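Local coordinates for protein ESSC (Geobacillus thermodenitrificans, PDB 5FWH) that is EssC, a component of the bacterial type VII secretion apparatus and probably an FtsK/SpoIIIE-type ATPase, represented here by its N-terminal forkhead-associated domain, at residues 59-63 with 64-68. Numbering follows the deposited sequence.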
loop_
_atom_site.group_PDB
_atom_site.type_symbol
_atom_site.label_atom_id
_atom_site.label_comp_id
_atom_site.label_asym_id
_atom_site.label_seq_id
_atom_site.Cartn_x
_atom_site.Cartn_y
_atom_site.Cartn_z
ATOM N N VAL A 59 -8.120 -17.616 3.370
ATOM C CA VAL A 59 -6.981 -17.499 4.219
ATOM C C VAL A 59 -7.015 -18.716 5.133
ATOM O O VAL A 59 -7.988 -18.963 5.885
ATOM C CB VAL A 59 -6.934 -16.206 5.083
ATOM C CG1 VAL A 59 -5.654 -16.209 5.935
ATOM C CG2 VAL A 59 -6.896 -14.941 4.235
ATOM N N LEU A 60 -5.947 -19.475 5.062
ATOM C CA LEU A 60 -5.774 -20.650 5.918
ATOM C C LEU A 60 -4.446 -20.508 6.717
ATOM O O LEU A 60 -3.461 -19.941 6.268
ATOM C CB LEU A 60 -5.740 -21.920 5.075
ATOM C CG LEU A 60 -6.470 -22.030 3.736
ATOM C CD1 LEU A 60 -5.851 -23.163 2.936
ATOM C CD2 LEU A 60 -7.941 -22.345 3.960
ATOM N N GLN A 61 -4.391 -21.018 7.910
ATOM C CA GLN A 61 -3.128 -20.916 8.649
ATOM C C GLN A 61 -2.485 -22.282 8.925
ATOM O O GLN A 61 -1.283 -22.407 8.777
ATOM C CB GLN A 61 -3.306 -20.066 9.886
ATOM C CG GLN A 61 -2.100 -20.050 10.820
ATOM C CD GLN A 61 -2.306 -19.119 12.004
ATOM O OE1 GLN A 61 -3.441 -18.918 12.446
ATOM N NE2 GLN A 61 -1.210 -18.563 12.527
ATOM N N GLY A 62 -3.256 -23.304 9.273
ATOM C CA GLY A 62 -2.651 -24.660 9.272
ATOM C C GLY A 62 -3.235 -25.598 8.230
ATOM O O GLY A 62 -3.460 -26.773 8.494
ATOM N N GLY A 63 -3.527 -25.083 7.049
ATOM C CA GLY A 63 -4.411 -25.802 6.158
ATOM C C GLY A 63 -5.860 -25.688 6.584
ATOM O O GLY A 63 -6.751 -26.236 5.910
ATOM N N ARG A 64 -6.116 -24.966 7.681
ATOM C CA ARG A 64 -7.469 -24.653 8.059
ATOM C C ARG A 64 -7.736 -23.155 7.914
ATOM O O ARG A 64 -6.849 -22.291 8.152
ATOM C CB ARG A 64 -7.832 -25.182 9.454
ATOM C CG ARG A 64 -6.938 -24.782 10.619
ATOM C CD ARG A 64 -7.118 -25.796 11.743
ATOM N NE ARG A 64 -6.209 -25.480 12.833
ATOM C CZ ARG A 64 -5.709 -26.345 13.717
ATOM N NH1 ARG A 64 -6.021 -27.658 13.715
ATOM N NH2 ARG A 64 -4.886 -25.875 14.642
ATOM N N GLN A 65 -8.973 -22.892 7.521
ATOM C CA GLN A 65 -9.442 -21.559 7.223
ATOM C C GLN A 65 -9.609 -20.706 8.504
ATOM O O GLN A 65 -10.072 -21.178 9.539
ATOM C CB GLN A 65 -10.728 -21.625 6.412
ATOM C CG GLN A 65 -10.870 -20.437 5.458
ATOM C CD GLN A 65 -11.965 -20.647 4.426
ATOM O OE1 GLN A 65 -11.930 -21.602 3.653
ATOM N NE2 GLN A 65 -12.950 -19.762 4.417
ATOM N N ILE A 66 -9.098 -19.490 8.452
ATOM C CA ILE A 66 -9.240 -18.546 9.535
ATOM C C ILE A 66 -9.914 -17.282 9.034
ATOM O O ILE A 66 -10.203 -16.393 9.838
ATOM C CB ILE A 66 -7.902 -18.239 10.227
ATOM C CG1 ILE A 66 -6.872 -17.685 9.227
ATOM C CG2 ILE A 66 -7.355 -19.503 10.892
ATOM C CD1 ILE A 66 -5.674 -17.032 9.878
ATOM N N GLY A 67 -10.205 -17.219 7.729
ATOM C CA GLY A 67 -10.895 -16.058 7.170
ATOM C C GLY A 67 -11.070 -16.122 5.667
ATOM O O GLY A 67 -10.636 -17.054 4.988
ATOM N N GLU A 68 -11.758 -15.129 5.157
ATOM C CA GLU A 68 -11.802 -14.910 3.740
ATOM C C GLU A 68 -11.644 -13.447 3.567
ATOM O O GLU A 68 -12.170 -12.709 4.374
ATOM C CB GLU A 68 -13.140 -15.331 3.178
ATOM C CG GLU A 68 -13.447 -16.778 3.441
ATOM C CD GLU A 68 -14.668 -17.266 2.679
ATOM O OE1 GLU A 68 -15.264 -16.459 1.893
ATOM O OE2 GLU A 68 -15.017 -18.464 2.869
#
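Val59 meets both Ile66 and Gly67 across the hairpin of strands 57-60 and 65-69, a worked example of the classic beta bulge. The backbone bonds define it. Val59 N donates to Gly67 O at 3.0 Å, approaching from above the carbonyl plane, whereas Val59 O takes two donors: a nearly straight 2.8 Å bond from Ile66 N and a weak one from Gly67 N. The extra residue shifts the register by one, and beyond it Gln61 N donates to Arg64 O at 2.8 Å, closing the turn through Gly62 and Gly63. At the backbone angles of Gly63 (phi 76°) a CB would be jammed against the carbonyl O of Gly62.

Apolar contacts lie beside these bonds. With chi1 at 58°, Ile66 CG1 lies between its own backbone N and carbonyl carbon and comes within 3.8 Å of Val59 CG1; farther out, CD1 touches Gln61 CB. Leu60 and Gln65 share the face opposite to Val59, where Leu60 CD2 rests 3.8 Å from Gln65 CB.

Polar side chains act outside the backbone bonds. Gln65 NE2 bonds the anti lone pair of Glu68 OE2 along the edge strand, and Gln61 NE2 donates to Asp78 O. On the side away from 65-69, strand 46-50 lies alongside; its Ile46 and Ile48 touch the Val59 side chain, and Gln47 OE1 accepts from Gly63 N. At this surface hairpin, Val59 O is shared by two successive amides, which keeps the strands joined through the one-residue shift.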